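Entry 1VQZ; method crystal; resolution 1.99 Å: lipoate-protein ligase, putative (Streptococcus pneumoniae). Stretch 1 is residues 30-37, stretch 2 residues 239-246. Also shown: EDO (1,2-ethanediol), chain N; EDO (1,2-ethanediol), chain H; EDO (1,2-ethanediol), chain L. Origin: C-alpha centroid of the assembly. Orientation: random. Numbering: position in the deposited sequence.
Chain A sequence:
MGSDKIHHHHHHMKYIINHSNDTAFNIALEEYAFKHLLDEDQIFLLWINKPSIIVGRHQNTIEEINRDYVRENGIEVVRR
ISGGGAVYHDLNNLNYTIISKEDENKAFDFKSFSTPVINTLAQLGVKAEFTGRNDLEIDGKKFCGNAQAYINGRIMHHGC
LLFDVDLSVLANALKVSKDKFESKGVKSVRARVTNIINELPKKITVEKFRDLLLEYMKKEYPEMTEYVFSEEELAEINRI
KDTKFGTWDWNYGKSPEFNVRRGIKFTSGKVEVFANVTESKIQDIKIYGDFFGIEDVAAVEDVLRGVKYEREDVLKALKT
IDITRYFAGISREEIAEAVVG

Stretch 1, residues 30-37: EEYAFKHL
Stretch 2 (239-246) RIKDTKFG

Two helices of one chain cross nearly at right angles and meet through side chains alone, in a small contact centred on a buried glutamate that bridges to a lysine beside an isoleucine and a phenylalanine.

Residues 30 and onward in stretch 1 continue a helix that begins earlier in the chain. Phi/psi values stay near -60/-45 from Glu-30 to Phe-34, then shift to -100/-21 at Lys-35 and -115/-24 at His-36. Leu-37, at -93/59, lies outside the helix. Stretch 2 also continues an earlier helix. Phi/psi stay helical through Asp-242 (-69/-31), and a wider pi-type turn spans 241-245, where Gly-246 N bonds to Lys-241 O at 2.8 Å. Lys-244 has phi/psi of -127/-84, and its N makes a weak bond to Ile-240 O at 2.8 Å.

The helix axes approach to 11.2 Å, with 102° between their N-to-C directions. The nearest CA atoms are Tyr-32 CA and Ile-240 CA, 8.2 Å apart. The two stretches bury 232 Å² in total.

Glu-31 points toward stretch 2, with chi1 and chi2 both t and chi3 at 50°, so its carboxylate reaches the other helix. Glu-31 OE2 forms a salt bridge with Lys-244 NZ at 2.8 Å, with the lysine as hydrogen-bond donor. The Lys-244 side chain is t at all four chi angles. Lys-35, m at chi1 and t beyond, brings its NZ to the same Glu-31 OE2, also at 2.8 Å. Lys-35 NZ and Lys-244 NZ are therefore only 4.0 Å apart. The shared negative charge offsets the repulsion between these like charges.

Glu-31 OE1 sits 3.4 Å from Ile-240 CG2. It also lies 3.3 Å from Phe-245 CE2, at the ring edge, where the slightly positive ring hydrogens suit a carboxylate oxygen. Phe-245 has chi1 m and chi2 -72°.

Ile-240, m then t, points toward stretch 1. Its CD1 is 3.9 Å from Tyr-32 CD1, an apolar contact at the edge of the tyrosine ring. Tyr-32 has chi1 t and chi2 80°. Ile-240 CD1 also lies 3.8 Å from His-36 NE2, with chi1 m and chi2 -100° at the histidine.

Ethanediol, probably from the crystallisation liquor, borders the contact. The chain N molecule links two residues of stretch 1: its O2 donates to Glu-31 OE1 at 2.7 Å, and its O1 to His-36 NE2 at 2.8 Å. Lys-244 NZ donates to O1 of the chain H molecule at 2.7 Å.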

# COMPACT_ATOMS: atom_id res chain seq x y z
N GLU A 30 -12.63 1.37 -2.05
CA GLU A 30 -11.90 1.34 -0.78
C GLU A 30 -11.58 2.76 -0.32
O GLU A 30 -11.76 3.10 0.87
CB GLU A 30 -10.61 0.50 -0.89
CG GLU A 30 -9.81 0.37 0.42
CD GLU A 30 -8.46 -0.24 0.19
OE1 GLU A 30 -7.75 0.25 -0.70
OE2 GLU A 30 -8.12 -1.22 0.90
N GLU A 31 -11.11 3.60 -1.25
CA GLU A 31 -10.82 4.98 -0.89
C GLU A 31 -12.07 5.74 -0.43
O GLU A 31 -12.03 6.61 0.50
CB GLU A 31 -10.20 5.73 -2.08
CG GLU A 31 -9.66 7.10 -1.67
CD GLU A 31 -9.10 7.91 -2.84
OE1 GLU A 31 -9.76 8.07 -3.89
OE2 GLU A 31 -8.01 8.42 -2.67
N TYR A 32 -13.18 5.46 -1.10
CA TYR A 32 -14.46 6.06 -0.74
C TYR A 32 -14.88 5.70 0.71
O TYR A 32 -15.28 6.56 1.48
CB TYR A 32 -15.54 5.65 -1.72
CG TYR A 32 -16.77 6.50 -1.58
CD1 TYR A 32 -16.83 7.77 -2.17
CD2 TYR A 32 -17.88 6.06 -0.88
CE1 TYR A 32 -17.95 8.60 -2.04
CE2 TYR A 32 -19.03 6.88 -0.74
CZ TYR A 32 -19.06 8.16 -1.33
OH TYR A 32 -20.17 8.94 -1.20
N ALA A 33 -14.74 4.43 1.09
CA ALA A 33 -14.99 4.04 2.44
C ALA A 33 -14.02 4.76 3.41
O ALA A 33 -14.46 5.33 4.42
CB ALA A 33 -14.91 2.50 2.56
N PHE A 34 -12.72 4.77 3.10
CA PHE A 34 -11.71 5.40 3.95
C PHE A 34 -11.98 6.89 4.14
O PHE A 34 -12.05 7.40 5.28
CB PHE A 34 -10.36 5.21 3.28
CG PHE A 34 -9.18 5.72 4.06
CD1 PHE A 34 -9.16 5.74 5.47
CD2 PHE A 34 -8.00 6.08 3.37
CE1 PHE A 34 -8.01 6.15 6.18
CE2 PHE A 34 -6.86 6.49 4.06
CZ PHE A 34 -6.88 6.53 5.48
N LYS A 35 -12.21 7.59 3.03
CA LYS A 35 -12.25 9.08 3.05
C LYS A 35 -13.62 9.75 3.08
O LYS A 35 -13.76 10.88 3.50
CB LYS A 35 -11.44 9.63 1.86
CG LYS A 35 -10.00 9.23 1.90
CD LYS A 35 -9.23 9.80 0.70
CE LYS A 35 -7.72 9.46 0.79
NZ LYS A 35 -6.96 9.88 -0.47
N HIS A 36 -14.63 9.01 2.67
CA HIS A 36 -15.97 9.58 2.45
C HIS A 36 -17.06 9.06 3.37
O HIS A 36 -18.04 9.74 3.55
CB HIS A 36 -16.40 9.30 1.00
CG HIS A 36 -15.65 10.10 -0.01
ND1 HIS A 36 -16.17 11.23 -0.59
CD2 HIS A 36 -14.43 9.90 -0.58
CE1 HIS A 36 -15.29 11.71 -1.46
NE2 HIS A 36 -14.24 10.91 -1.48
N LEU A 37 -16.91 7.86 3.95
CA LEU A 37 -17.91 7.32 4.88
C LEU A 37 -17.56 7.68 6.32
O LEU A 37 -17.43 6.81 7.20
CB LEU A 37 -18.12 5.80 4.74
CG LEU A 37 -18.65 5.25 3.40
CD1 LEU A 37 -18.90 3.78 3.52
CD2 LEU A 37 -19.92 5.92 2.93
N ARG A 239 -17.00 7.95 -10.41
CA ARG A 239 -16.32 9.21 -10.70
C ARG A 239 -14.85 9.19 -10.22
O ARG A 239 -13.96 9.68 -10.90
CB ARG A 239 -17.09 10.39 -10.06
CG ARG A 239 -16.49 11.79 -10.29
CD ARG A 239 -16.87 12.37 -11.68
N ILE A 240 -14.63 8.69 -9.02
CA ILE A 240 -13.28 8.56 -8.49
C ILE A 240 -12.44 7.57 -9.33
O ILE A 240 -11.28 7.81 -9.58
CB ILE A 240 -13.27 8.10 -7.00
CG1 ILE A 240 -13.91 9.21 -6.13
CG2 ILE A 240 -11.81 7.81 -6.53
CD1 ILE A 240 -14.10 8.86 -4.67
N LYS A 241 -13.04 6.45 -9.74
CA LYS A 241 -12.43 5.56 -10.73
C LYS A 241 -12.07 6.30 -12.03
O LYS A 241 -10.92 6.24 -12.48
CB LYS A 241 -13.36 4.37 -11.01
CG LYS A 241 -12.85 3.37 -12.07
CD LYS A 241 -13.95 2.42 -12.63
CE LYS A 241 -13.32 1.38 -13.60
NZ LYS A 241 -14.29 0.57 -14.43
N ASP A 242 -13.01 7.07 -12.58
CA ASP A 242 -12.84 7.76 -13.88
C ASP A 242 -11.80 8.90 -13.85
O ASP A 242 -11.17 9.20 -14.84
CB ASP A 242 -14.17 8.34 -14.40
CG ASP A 242 -15.17 7.28 -14.82
OD1 ASP A 242 -14.81 6.09 -14.97
OD2 ASP A 242 -16.37 7.64 -14.97
N THR A 243 -11.66 9.55 -12.70
CA THR A 243 -10.76 10.65 -12.54
C THR A 243 -9.48 10.34 -11.80
O THR A 243 -8.56 11.14 -11.82
CB THR A 243 -11.44 11.84 -11.83
OG1 THR A 243 -11.70 11.49 -10.48
CG2 THR A 243 -12.72 12.26 -12.58
N LYS A 244 -9.38 9.17 -11.18
CA LYS A 244 -8.16 8.78 -10.47
C LYS A 244 -7.59 7.41 -10.88
O LYS A 244 -6.74 7.32 -11.79
CB LYS A 244 -8.40 8.92 -8.94
CG LYS A 244 -7.14 8.79 -8.06
CD LYS A 244 -7.39 9.28 -6.64
CE LYS A 244 -6.19 9.10 -5.78
NZ LYS A 244 -6.31 9.69 -4.43
N PHE A 245 -8.11 6.34 -10.29
CA PHE A 245 -7.53 5.01 -10.42
C PHE A 245 -7.57 4.42 -11.84
O PHE A 245 -6.82 3.51 -12.15
CB PHE A 245 -8.18 4.08 -9.35
CG PHE A 245 -7.96 4.59 -7.92
CD1 PHE A 245 -6.70 4.50 -7.34
CD2 PHE A 245 -8.97 5.23 -7.21
CE1 PHE A 245 -6.49 5.02 -6.09
CE2 PHE A 245 -8.75 5.72 -5.98
CZ PHE A 245 -7.50 5.62 -5.40
N GLY A 246 -8.47 4.94 -12.68
CA GLY A 246 -8.52 4.63 -14.12
C GLY A 246 -7.72 5.52 -15.05
O GLY A 246 -7.83 5.37 -16.26
C1 EDO N . -11.78 11.66 -3.10
O1 EDO N . -11.44 10.99 -1.89
C2 EDO N . -11.42 10.73 -4.24
O2 EDO N . -10.01 10.69 -4.45
C1 EDO H . -7.87 13.23 -4.51
O1 EDO H . -7.73 11.90 -4.00
C2 EDO H . -6.81 13.49 -5.56
O2 EDO H . -5.92 12.37 -5.70
C1 EDO L . -4.45 -2.16 -3.14
O1 EDO L . -3.77 -3.28 -2.64
C2 EDO L . -5.04 -1.48 -1.92
O2 EDO L . -6.02 -0.55 -2.31